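PDB 3U24: putative Lipoprotein from Shewanella oneidensis, which is of unknown function but binds zinc and calcium ions and may be a metal-dependent hydrolase related to metallopeptidases. Local coordinates for residues Lys112-Asp117 with Arg160-Gln165; Pro166-Thr171 with Ala226-Leu231; Gln304-Leu309 with Met461-Tyr466; Ser310-Lys315 with Tyr397-Leu402. All blocks are in the same frame, centred on the assembly; numbering follows the deposited sequence.

Contact 1 (Lys112-Asp117 with Arg160-Gln165); sequences KSWQWD and RGNISQ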
# COMPACT_ATOMS: atom_id res chain seq x y z
N LYS A 112 -13.58 7.05 -14.20
CA LYS A 112 -14.47 6.08 -14.79
C LYS A 112 -13.84 4.71 -14.93
O LYS A 112 -14.01 4.04 -15.94
CB LYS A 112 -14.96 6.62 -16.17
CG LYS A 112 -15.83 7.87 -16.07
CD LYS A 112 -16.34 8.26 -17.44
CE LYS A 112 -17.60 9.12 -17.35
NZ LYS A 112 -18.39 9.14 -18.64
N SER A 113 -13.14 4.27 -13.90
CA SER A 113 -12.63 2.92 -13.93
C SER A 113 -13.74 1.91 -13.90
O SER A 113 -13.52 0.79 -14.26
CB SER A 113 -11.66 2.67 -12.78
OG SER A 113 -12.33 2.66 -11.53
N TRP A 114 -14.92 2.28 -13.43
CA TRP A 114 -16.08 1.41 -13.50
C TRP A 114 -16.44 1.02 -14.93
O TRP A 114 -17.09 0.00 -15.13
CB TRP A 114 -17.28 2.04 -12.73
CG TRP A 114 -17.77 3.36 -13.28
CD1 TRP A 114 -17.41 4.63 -12.85
CD2 TRP A 114 -18.74 3.58 -14.37
NE1 TRP A 114 -18.05 5.59 -13.57
CE2 TRP A 114 -18.88 5.04 -14.49
CE3 TRP A 114 -19.50 2.76 -15.18
CZ2 TRP A 114 -19.74 5.62 -15.41
CZ3 TRP A 114 -20.35 3.35 -16.15
CH2 TRP A 114 -20.48 4.75 -16.26
N GLN A 115 -15.99 1.79 -15.93
CA GLN A 115 -16.19 1.47 -17.35
C GLN A 115 -15.12 0.56 -17.91
O GLN A 115 -15.46 -0.42 -18.58
CB GLN A 115 -16.23 2.69 -18.27
CG GLN A 115 -17.47 3.50 -18.08
CD GLN A 115 -17.62 4.59 -19.13
OE1 GLN A 115 -16.67 5.27 -19.51
NE2 GLN A 115 -18.83 4.73 -19.60
N TRP A 116 -13.85 0.91 -17.68
CA TRP A 116 -12.74 0.27 -18.38
C TRP A 116 -11.93 -0.72 -17.59
O TRP A 116 -10.98 -1.30 -18.15
CB TRP A 116 -11.80 1.32 -19.01
CG TRP A 116 -11.31 2.40 -18.06
CD1 TRP A 116 -11.82 3.69 -17.90
CD2 TRP A 116 -10.20 2.32 -17.14
NE1 TRP A 116 -11.12 4.38 -16.98
CE2 TRP A 116 -10.13 3.62 -16.47
CE3 TRP A 116 -9.26 1.35 -16.84
CZ2 TRP A 116 -9.19 3.89 -15.50
CZ3 TRP A 116 -8.30 1.63 -15.86
CH2 TRP A 116 -8.28 2.88 -15.20
N ASP A 117 -12.26 -0.95 -16.32
CA ASP A 117 -11.54 -1.96 -15.51
C ASP A 117 -12.50 -3.06 -15.07
O ASP A 117 -13.18 -2.93 -14.03
CB ASP A 117 -10.90 -1.33 -14.29
CG ASP A 117 -10.24 -2.35 -13.38
OD1 ASP A 117 -10.22 -3.56 -13.66
OD2 ASP A 117 -9.75 -1.93 -12.31
N ARG A 160 -21.70 -6.21 -16.81
CA ARG A 160 -21.63 -6.29 -18.24
C ARG A 160 -22.31 -5.09 -18.92
O ARG A 160 -21.87 -4.64 -19.98
CB ARG A 160 -22.19 -7.63 -18.75
CG ARG A 160 -21.37 -8.81 -18.25
CD ARG A 160 -21.82 -10.10 -18.89
NE ARG A 160 -23.17 -10.43 -18.48
CZ ARG A 160 -23.47 -11.21 -17.44
NH1 ARG A 160 -22.53 -11.77 -16.69
NH2 ARG A 160 -24.73 -11.44 -17.14
N GLY A 161 -23.34 -4.55 -18.27
CA GLY A 161 -24.02 -3.32 -18.75
C GLY A 161 -23.20 -2.05 -18.53
O GLY A 161 -23.43 -1.06 -19.20
N ASN A 162 -22.25 -2.06 -17.61
CA ASN A 162 -21.42 -0.88 -17.34
C ASN A 162 -20.11 -0.86 -18.10
O ASN A 162 -19.60 0.19 -18.41
CB ASN A 162 -20.96 -0.87 -15.89
CG ASN A 162 -21.97 -0.35 -14.95
OD1 ASN A 162 -23.01 0.19 -15.34
ND2 ASN A 162 -21.63 -0.46 -13.64
N ILE A 163 -19.53 -2.01 -18.29
CA ILE A 163 -18.21 -2.08 -18.89
C ILE A 163 -18.28 -1.52 -20.30
O ILE A 163 -19.20 -1.84 -21.04
CB ILE A 163 -17.67 -3.51 -18.91
CG1 ILE A 163 -17.37 -3.95 -17.46
CG2 ILE A 163 -16.44 -3.58 -19.80
CD1 ILE A 163 -17.23 -5.44 -17.26
N SER A 164 -17.32 -0.70 -20.68
CA SER A 164 -17.30 -0.10 -22.00
C SER A 164 -15.88 0.31 -22.36
O SER A 164 -15.25 1.01 -21.59
CB SER A 164 -18.21 1.14 -21.97
OG SER A 164 -18.05 1.88 -23.16
N GLN A 165 -15.41 -0.13 -23.53
CA GLN A 165 -14.04 0.09 -23.98
C GLN A 165 -13.03 -0.29 -22.92
O GLN A 165 -12.25 0.54 -22.49
CB GLN A 165 -13.80 1.54 -24.42
CG GLN A 165 -14.70 1.97 -25.56
CD GLN A 165 -14.50 1.13 -26.78
OE1 GLN A 165 -13.35 0.98 -27.30
NE2 GLN A 165 -15.59 0.53 -27.25
O HOH W 1 -20.52 2.29 -19.53

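Contact 2 (Pro166-Thr171 with Ala226-Leu231); sequences PTLEHT and AQVSQL. With ACY (acetic acid), chain Q.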
# COMPACT_ATOMS: atom_id res chain seq x y z
N PRO A 166 -13.03 -1.55 -22.51
CA PRO A 166 -12.10 -1.91 -21.45
C PRO A 166 -10.69 -2.03 -21.95
O PRO A 166 -10.49 -2.19 -23.14
CB PRO A 166 -12.60 -3.29 -20.99
CG PRO A 166 -13.31 -3.86 -22.18
CD PRO A 166 -13.90 -2.66 -22.91
N THR A 167 -9.73 -1.95 -21.04
CA THR A 167 -8.35 -2.28 -21.38
C THR A 167 -8.18 -3.78 -21.43
O THR A 167 -8.89 -4.57 -20.77
CB THR A 167 -7.33 -1.75 -20.35
OG1 THR A 167 -7.40 -2.56 -19.18
CG2 THR A 167 -7.58 -0.28 -19.99
N LEU A 168 -7.21 -4.21 -22.21
CA LEU A 168 -6.96 -5.63 -22.33
C LEU A 168 -6.47 -6.16 -20.99
O LEU A 168 -6.86 -7.25 -20.55
CB LEU A 168 -5.89 -5.91 -23.41
CG LEU A 168 -5.43 -7.38 -23.44
CD1 LEU A 168 -6.64 -8.28 -23.75
CD2 LEU A 168 -4.24 -7.57 -24.43
N GLU A 169 -5.57 -5.42 -20.37
CA GLU A 169 -4.90 -5.91 -19.16
C GLU A 169 -5.89 -6.11 -17.99
O GLU A 169 -5.83 -7.11 -17.27
CB GLU A 169 -3.78 -4.94 -18.73
CG GLU A 169 -2.58 -4.93 -19.70
CD GLU A 169 -2.84 -4.14 -21.02
OE1 GLU A 169 -3.92 -3.50 -21.19
OE2 GLU A 169 -1.93 -4.16 -21.89
N HIS A 170 -6.82 -5.18 -17.80
CA HIS A 170 -7.72 -5.33 -16.66
C HIS A 170 -8.73 -6.40 -16.94
O HIS A 170 -9.24 -7.04 -16.00
CB HIS A 170 -8.36 -3.98 -16.27
CG HIS A 170 -7.35 -2.96 -15.75
ND1 HIS A 170 -6.65 -2.17 -16.57
CD2 HIS A 170 -6.90 -2.69 -14.45
CE1 HIS A 170 -5.82 -1.38 -15.84
NE2 HIS A 170 -5.96 -1.70 -14.54
N THR A 171 -9.05 -6.61 -18.22
CA THR A 171 -9.99 -7.66 -18.57
C THR A 171 -9.36 -9.04 -18.30
O THR A 171 -10.05 -9.96 -17.83
CB THR A 171 -10.50 -7.55 -20.02
OG1 THR A 171 -10.94 -6.20 -20.30
CG2 THR A 171 -11.66 -8.52 -20.26
N ALA A 226 -14.71 -14.15 -23.93
CA ALA A 226 -15.08 -13.64 -25.24
C ALA A 226 -14.57 -12.20 -25.39
O ALA A 226 -14.07 -11.82 -26.47
CB ALA A 226 -16.60 -13.75 -25.51
N GLN A 227 -14.63 -11.40 -24.34
CA GLN A 227 -14.11 -10.02 -24.44
C GLN A 227 -12.58 -9.97 -24.70
O GLN A 227 -12.13 -9.24 -25.56
CB GLN A 227 -14.48 -9.16 -23.23
CG GLN A 227 -15.98 -8.99 -23.06
CD GLN A 227 -16.55 -8.01 -24.07
OE1 GLN A 227 -16.10 -6.85 -24.17
NE2 GLN A 227 -17.52 -8.44 -24.81
N VAL A 228 -11.81 -10.72 -23.94
CA VAL A 228 -10.35 -10.75 -24.10
C VAL A 228 -10.03 -11.12 -25.58
O VAL A 228 -9.21 -10.49 -26.24
CB VAL A 228 -9.70 -11.85 -23.19
CG1 VAL A 228 -8.25 -12.14 -23.56
CG2 VAL A 228 -9.86 -11.48 -21.72
N SER A 229 -10.72 -12.14 -26.08
CA SER A 229 -10.50 -12.59 -27.42
C SER A 229 -10.77 -11.45 -28.46
O SER A 229 -9.95 -11.22 -29.32
CB SER A 229 -11.34 -13.83 -27.72
OG SER A 229 -11.28 -14.10 -29.09
N GLN A 230 -11.90 -10.76 -28.32
CA GLN A 230 -12.26 -9.62 -29.16
C GLN A 230 -11.23 -8.47 -29.02
O GLN A 230 -10.84 -7.87 -30.01
CB GLN A 230 -13.69 -9.16 -28.77
CG GLN A 230 -14.37 -8.03 -29.57
CD GLN A 230 -15.75 -7.58 -28.98
OE1 GLN A 230 -16.33 -8.23 -28.09
NE2 GLN A 230 -16.29 -6.45 -29.49
N LEU A 231 -10.79 -8.19 -27.79
CA LEU A 231 -9.82 -7.11 -27.54
C LEU A 231 -8.46 -7.43 -28.20
O LEU A 231 -7.82 -6.55 -28.76
CB LEU A 231 -9.63 -6.85 -26.04
CG LEU A 231 -10.85 -6.27 -25.29
CD1 LEU A 231 -10.70 -6.40 -23.77
CD2 LEU A 231 -11.18 -4.83 -25.73
C ACY Q . -7.32 1.09 -11.48
O ACY Q . -6.60 0.20 -12.02
OXT ACY Q . -6.85 2.10 -10.87
CH3 ACY Q . -8.80 0.91 -11.51

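Contact 3 (Gln304-Leu309 with Met461-Tyr466); sequences QLIDKL and MWLMYY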
# COMPACT_ATOMS: atom_id res chain seq x y z
N GLN A 304 28.62 -5.25 -10.22
CA GLN A 304 29.45 -6.39 -9.87
C GLN A 304 29.87 -6.35 -8.42
O GLN A 304 29.89 -7.38 -7.75
CB GLN A 304 30.66 -6.50 -10.83
CG GLN A 304 30.28 -7.11 -12.19
CD GLN A 304 31.41 -7.12 -13.22
OE1 GLN A 304 32.58 -6.87 -12.90
NE2 GLN A 304 31.05 -7.41 -14.47
N LEU A 305 30.25 -5.18 -7.93
CA LEU A 305 30.56 -5.03 -6.52
C LEU A 305 29.33 -5.36 -5.71
O LEU A 305 29.40 -6.11 -4.77
CB LEU A 305 31.04 -3.61 -6.19
CG LEU A 305 31.42 -3.29 -4.74
CD1 LEU A 305 32.39 -4.33 -4.17
CD2 LEU A 305 32.00 -1.90 -4.66
N ILE A 306 28.18 -4.86 -6.09
CA ILE A 306 26.97 -5.17 -5.31
C ILE A 306 26.70 -6.67 -5.29
O ILE A 306 26.40 -7.23 -4.24
CB ILE A 306 25.73 -4.41 -5.86
CG1 ILE A 306 25.82 -2.91 -5.49
CG2 ILE A 306 24.39 -4.99 -5.34
CD1 ILE A 306 24.72 -2.08 -6.13
N ASP A 307 26.83 -7.33 -6.45
CA ASP A 307 26.55 -8.80 -6.51
C ASP A 307 27.47 -9.60 -5.57
O ASP A 307 27.06 -10.58 -4.95
CB ASP A 307 26.67 -9.37 -7.94
CG ASP A 307 25.51 -8.94 -8.88
OD1 ASP A 307 24.41 -8.53 -8.36
OD2 ASP A 307 25.74 -9.02 -10.14
N LYS A 308 28.70 -9.14 -5.48
CA LYS A 308 29.70 -9.73 -4.61
C LYS A 308 29.42 -9.49 -3.12
O LYS A 308 29.55 -10.40 -2.29
CB LYS A 308 31.06 -9.13 -4.97
CG LYS A 308 32.24 -9.52 -4.06
CD LYS A 308 32.54 -11.01 -4.02
CE LYS A 308 33.96 -11.23 -3.50
NZ LYS A 308 34.17 -12.61 -3.01
N LEU A 309 29.11 -8.25 -2.77
CA LEU A 309 28.76 -7.94 -1.38
C LEU A 309 27.50 -8.70 -0.96
O LEU A 309 27.40 -9.13 0.19
CB LEU A 309 28.56 -6.45 -1.17
CG LEU A 309 29.81 -5.58 -1.35
CD1 LEU A 309 29.45 -4.10 -1.26
CD2 LEU A 309 30.88 -5.97 -0.32
N MSE A 461 27.79 -0.28 3.67
CA MSE A 461 26.45 -0.01 4.16
C MSE A 461 25.85 1.09 3.29
O MSE A 461 24.75 0.94 2.80
CB MSE A 461 26.49 0.42 5.63
CG MSE A 461 25.17 0.98 6.19
SE MSE A 461 23.78 -0.40 6.19
CE MSE A 461 24.27 -1.04 7.96
N TRP A 462 26.58 2.17 3.08
CA TRP A 462 26.06 3.24 2.22
C TRP A 462 25.77 2.79 0.81
O TRP A 462 24.75 3.16 0.22
CB TRP A 462 26.97 4.47 2.25
CG TRP A 462 26.70 5.27 3.50
CD1 TRP A 462 27.05 4.95 4.81
CD2 TRP A 462 25.95 6.51 3.60
NE1 TRP A 462 26.58 5.88 5.67
CE2 TRP A 462 25.91 6.84 5.01
CE3 TRP A 462 25.32 7.34 2.70
CZ2 TRP A 462 25.28 7.98 5.48
CZ3 TRP A 462 24.68 8.49 3.17
CH2 TRP A 462 24.66 8.80 4.53
N LEU A 463 26.65 1.97 0.25
CA LEU A 463 26.46 1.50 -1.10
C LEU A 463 25.15 0.71 -1.22
O LEU A 463 24.39 0.92 -2.17
CB LEU A 463 27.65 0.64 -1.54
CG LEU A 463 27.63 0.03 -2.93
CD1 LEU A 463 27.51 1.13 -3.98
CD2 LEU A 463 28.88 -0.83 -3.15
N MSE A 464 24.92 -0.17 -0.24
CA MSE A 464 23.75 -1.01 -0.22
C MSE A 464 22.49 -0.19 0.03
O MSE A 464 21.49 -0.42 -0.62
CB MSE A 464 23.87 -2.13 0.83
CG MSE A 464 24.90 -3.21 0.52
SE MSE A 464 24.65 -4.17 -1.24
CE MSE A 464 22.78 -4.35 -1.28
N TYR A 465 22.56 0.76 0.95
CA TYR A 465 21.48 1.71 1.13
C TYR A 465 21.11 2.43 -0.18
O TYR A 465 19.93 2.58 -0.52
CB TYR A 465 21.81 2.78 2.19
CG TYR A 465 20.87 3.96 2.08
CD1 TYR A 465 19.54 3.85 2.46
CD2 TYR A 465 21.28 5.14 1.54
CE1 TYR A 465 18.66 4.92 2.36
CE2 TYR A 465 20.42 6.19 1.39
CZ TYR A 465 19.10 6.09 1.81
OH TYR A 465 18.22 7.14 1.66
N TYR A 466 22.11 2.90 -0.89
CA TYR A 466 21.84 3.58 -2.13
C TYR A 466 21.11 2.70 -3.16
O TYR A 466 20.21 3.20 -3.85
CB TYR A 466 23.11 4.15 -2.72
CG TYR A 466 23.64 5.39 -2.03
CD1 TYR A 466 22.82 6.45 -1.73
CD2 TYR A 466 25.01 5.53 -1.77
CE1 TYR A 466 23.32 7.62 -1.17
CE2 TYR A 466 25.51 6.66 -1.16
CZ TYR A 466 24.67 7.71 -0.89
OH TYR A 466 25.17 8.84 -0.30

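Contact 4 (Ser310-Lys315 with Tyr397-Leu402); sequences STKHVK and YNHWIL. With ZN (zinc ion), chain I; ZN (zinc ion), chain E; ZN (zinc ion), chain G.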
# COMPACT_ATOMS: atom_id res chain seq x y z
N SER A 310 26.58 -8.94 -1.90
CA SER A 310 25.32 -9.59 -1.57
C SER A 310 25.51 -11.02 -1.11
O SER A 310 24.59 -11.61 -0.55
CB SER A 310 24.40 -9.59 -2.79
OG SER A 310 24.13 -8.24 -3.16
N THR A 311 26.67 -11.62 -1.38
CA THR A 311 26.93 -12.93 -0.85
C THR A 311 27.21 -12.94 0.64
O THR A 311 27.28 -13.99 1.21
CB THR A 311 28.08 -13.66 -1.59
OG1 THR A 311 29.32 -13.01 -1.28
CG2 THR A 311 27.81 -13.66 -3.13
N LYS A 312 27.39 -11.80 1.30
CA LYS A 312 27.49 -11.84 2.76
C LYS A 312 26.09 -11.68 3.32
O LYS A 312 25.45 -10.63 3.16
CB LYS A 312 28.43 -10.73 3.29
CG LYS A 312 28.79 -10.85 4.79
CD LYS A 312 29.63 -9.64 5.27
CE LYS A 312 29.77 -9.54 6.79
NZ LYS A 312 30.46 -10.73 7.38
N HIS A 313 25.59 -12.72 3.98
CA HIS A 313 24.22 -12.67 4.50
C HIS A 313 24.09 -13.60 5.63
O HIS A 313 24.94 -14.46 5.83
CB HIS A 313 23.20 -13.03 3.44
CG HIS A 313 23.41 -14.39 2.85
ND1 HIS A 313 23.11 -15.51 3.50
CD2 HIS A 313 23.94 -14.78 1.62
CE1 HIS A 313 23.42 -16.57 2.74
NE2 HIS A 313 23.88 -16.12 1.57
N VAL A 314 23.02 -13.43 6.41
CA VAL A 314 22.79 -14.32 7.52
C VAL A 314 22.55 -15.72 6.97
O VAL A 314 22.02 -15.86 5.87
CB VAL A 314 21.61 -13.86 8.43
CG1 VAL A 314 20.28 -13.95 7.69
CG2 VAL A 314 21.58 -14.70 9.70
N LYS A 315 22.97 -16.73 7.73
CA LYS A 315 22.66 -18.13 7.42
C LYS A 315 21.16 -18.29 7.48
O LYS A 315 20.51 -17.71 8.33
CB LYS A 315 23.32 -19.11 8.42
CG LYS A 315 24.71 -19.62 8.02
CD LYS A 315 25.45 -20.29 9.19
CE LYS A 315 26.49 -19.35 9.85
NZ LYS A 315 26.73 -19.63 11.30
N TYR A 397 18.13 -9.72 0.89
CA TYR A 397 18.15 -9.31 2.32
C TYR A 397 19.46 -9.65 3.03
O TYR A 397 19.49 -10.30 4.06
CB TYR A 397 16.90 -9.76 3.07
CG TYR A 397 15.66 -9.21 2.40
CD1 TYR A 397 15.23 -7.91 2.65
CD2 TYR A 397 14.95 -9.96 1.50
CE1 TYR A 397 14.11 -7.38 2.02
CE2 TYR A 397 13.85 -9.44 0.85
CZ TYR A 397 13.43 -8.15 1.11
OH TYR A 397 12.32 -7.68 0.45
N ASN A 398 20.53 -9.11 2.47
CA ASN A 398 21.89 -9.42 2.86
C ASN A 398 22.34 -8.73 4.19
O ASN A 398 21.54 -8.15 4.90
CB ASN A 398 22.79 -9.11 1.66
CG ASN A 398 22.73 -7.65 1.26
OD1 ASN A 398 23.03 -6.79 2.09
ND2 ASN A 398 22.30 -7.35 -0.00
N HIS A 399 23.61 -8.82 4.55
CA HIS A 399 24.08 -8.34 5.87
C HIS A 399 23.69 -6.90 6.11
O HIS A 399 23.31 -6.52 7.22
CB HIS A 399 25.61 -8.49 5.92
CG HIS A 399 26.24 -7.93 7.18
ND1 HIS A 399 26.15 -8.55 8.38
CD2 HIS A 399 27.00 -6.79 7.38
CE1 HIS A 399 26.80 -7.83 9.30
NE2 HIS A 399 27.31 -6.75 8.68
N TRP A 400 23.78 -6.08 5.08
CA TRP A 400 23.38 -4.68 5.17
C TRP A 400 21.91 -4.41 4.97
O TRP A 400 21.30 -3.66 5.76
CB TRP A 400 24.19 -3.85 4.21
CG TRP A 400 25.69 -3.99 4.47
CD1 TRP A 400 26.46 -3.27 5.37
CD2 TRP A 400 26.62 -4.95 3.87
NE1 TRP A 400 27.76 -3.67 5.32
CE2 TRP A 400 27.93 -4.67 4.45
CE3 TRP A 400 26.51 -5.97 2.97
CZ2 TRP A 400 29.05 -5.40 4.12
CZ3 TRP A 400 27.64 -6.67 2.61
CH2 TRP A 400 28.88 -6.39 3.17
N ILE A 401 21.30 -5.01 3.96
CA ILE A 401 19.93 -4.68 3.61
C ILE A 401 18.98 -5.16 4.70
O ILE A 401 17.97 -4.53 4.94
CB ILE A 401 19.52 -5.24 2.23
CG1 ILE A 401 20.25 -4.51 1.09
CG2 ILE A 401 18.01 -5.24 2.03
CD1 ILE A 401 20.04 -3.02 0.95
N LEU A 402 19.29 -6.27 5.36
CA LEU A 402 18.47 -6.75 6.46
C LEU A 402 18.37 -5.71 7.61
O LEU A 402 17.34 -5.58 8.22
CB LEU A 402 19.01 -8.09 6.96
CG LEU A 402 18.20 -8.75 8.09
CD1 LEU A 402 16.71 -8.85 7.70
CD2 LEU A 402 18.82 -10.09 8.49
ZN ZN I . 25.07 -10.63 8.98
ZN ZN E . 24.85 -17.26 0.33
ZN ZN G . 28.47 -5.31 9.58
O HOH W 2 21.54 -11.17 5.90
O HOH W 3 30.07 -4.78 8.15
O HOH W 4 27.17 -3.53 9.19
O HOH W 5 22.88 -10.64 8.63

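Contact 1 (Lys112-Asp117 with Arg160-Gln165)
With chi1 at 62°, CG of Trp114 lies between its backbone N and carbonyl carbon, and with chi1 at -81° CG of Asn162 stands beside its own N; from these starting points the two side chains cross at about a right angle. The pair illustrates how the edge of an indole can receive an aliphatic CB. CB of Asn162 sits in the plane of the indole, 4.0 Å from Trp114 CE3, with the amide plane turned 69° from the ring. The polar ends are engaged elsewhere, Trp114 NE1 by the carbonyl of Ile108 and Asn162 ND2 by the hydroxyl of Tyr121. Gln115 lays its CG over one face of the indole, toward the rim, and the carboxamide beyond it joins a water bridge: the water accepts from Gln115 NE2 at 3.0 Å and donates to Asn162 O at 2.6 Å. The backbone supplies the direct link, a nearly straight hydrogen bond from Ser164 N to Gln115 O of 2.8 Å, supplemented by a weaker CA-H...O contact from Ile163 CA to Gln115 O at 3.2 Å. Further along, Trp116 CB rests 3.6 Å from Gln165 O, while its indole leads away to meet His170 edge-to-face. These features are those of a short helix, 113-116, docked near the protein surface against the C-terminal end of helix 152-162 and the linker that follows it.

Contact 2 (Pro166-Thr171 with Ala226-Leu231)
Tip to tip, Thr171 and Leu231 reach toward each other where the first turn of helix 168-179 packs against the long helix 200-234, a helix-to-helix contact within a mostly helical fold. The close part of this interface gathers round the end of Leu231. Its CD1 lies 3.5 Å from Thr171 OG1 and 4.0 Å from Pro166 CG, so a single methyl fills the angle between the proline ring and the threonine, and CD2 approaches Pro166 O. Thr171 holds OG1 beside its backbone N and CG2 anti to it (chi1 -49°); that methyl slides past Val228 CG2 at 3.8 Å. Leu168 still belongs partly to this packing, its CD1 lying 4.0 Å from Leu231 CB. Toward Val228 the fit is looser: Leu168 CD1 and Val228 CG1 are 4.2 Å apart, the two side chains cross at about a right angle, and both residues are partly exposed. No hydrogen bond joins the two segments; the polar work is done inside 166-171, where Thr167 is the N-cap residue and its OG1 shares a hydrogen bond of 2.7 Å with His170 ND1. An alanine in place of Thr171 would probably leave Val228 CG2 without its methyl neighbour, Leu231 CD1 with CB alone to touch on this residue, and Thr167 O without the hydroxyl donor. In the deposited structure that carbonyl accepts from Thr171 OG1 at 2.7 Å and from Thr171 N at 3.3 Å, the two donors arriving from opposite faces of its plane.

Contact 3 (Gln304-Leu309 with Met461-Tyr466)
Leu463 pushes one methyl, CD2, between two leucines a helical turn apart, an instructive case of how steeply crossed helices interlock through a few branched side chains. Leu305 comes to it obliquely and brings CD2 to 3.6 Å from Leu463 CD2. Leu309, by contrast, crosses Leu463 at about a right angle, its CD1 lying 3.8 Å from the same methyl, Leu463 CD2. Ile306 completes the surround from the level of the branch point, with CG1 at 4.3 Å from Leu463 CG. Leu463 reaches this position between the leucines with CG anti to the backbone N (chi1 179°), which carries the branch toward helix 298-309. A second, lighter meeting lies beside the first: Ile306 turns its other branch, CG2, obliquely toward the selenium of Met464, a selenomethionine, at 4.2 Å. The Met464 chain is bent at chi2 and chi3, and the bends bring the selenium back toward helix 298-309. All five residues are buried, and the contact between the segments is wholly apolar. The short axes approach to 11.0 Å and run 108° apart, so the shared surface is compact rather than extended along either helix. Helix 260-289 covers the same core, touching Ile306 through Met278, Leu305 through Thr282 and Leu309 through Tyr289. Met464 also packs on Asn398 and Ile401. The result is the near-perpendicular helix packing of a mainly helical fold, here joining helix 298-309 to helix 459-485 close to zinc-binding His399, whose side chain is about 8 Å from that of Met464.

Contact 4 (Ser310-Lys315 with Tyr397-Leu402)
A backbone hydrogen bond of 2.9 Å from His399 N to Lys312 O ties an irregular segment, 310-315, to the turn leading into helix 401-409. The CA atoms of His313 and Asn398 come within 4.3 Å. A water extends the link, accepting from Val314 N at 2.7 Å and donating to Tyr397 O. Among the side chains, Lys312 runs alongside His399 and sets CE over the centre of the imidazole in a CH-pi contact, 3.9 Å from the ring centroid and 10° off its normal. Lys312 CD meanwhile meets Trp400 CH2. Asn398 caps the coming helix, its OD1 accepting from Ile401 N at 3.1 Å and weakly from Trp400 N, while ND2 donates to Arg395 O. An alanine at Asn398 would probably leave Ile401 N and Arg395 O without these mates and the helix start less firmly held. His313 ND1 donates to Val314 O at 2.6 Å, in the ring plane, which probably fixes the ring's rotation, with NE2 left to bind a zinc ion, 1.9 Å away, that Glu391 also binds. Both ring nitrogens of His399 bind zinc, each a different ion, so the contact joins residues of separate zinc sites.

In the fold
Contacts 1 and 2 form one pair and contacts 3 and 4 another, with centres about 11 Å and 10 Å apart within the pairs and 42 to 46 Å between them; contact 1 lies on the opposite side of the chain's centre from contacts 3 and 4. Contact 1 closes before contact 2 opens, and helices 152-162 and 168-179 follow each other directly; Trp116 O and Thr167 N, 3.2 Å apart, probably hydrogen-bond across the junction. In the second pair, contact 4 is nested inside the long loop closed by contact 3, and Trp400 CZ3 lies 3.5 Å from Leu309 O. Helix 401-409, which contact 4 leads into, carries His408 of the zinc site completed by His414 and Glu439, possibly the functional centre.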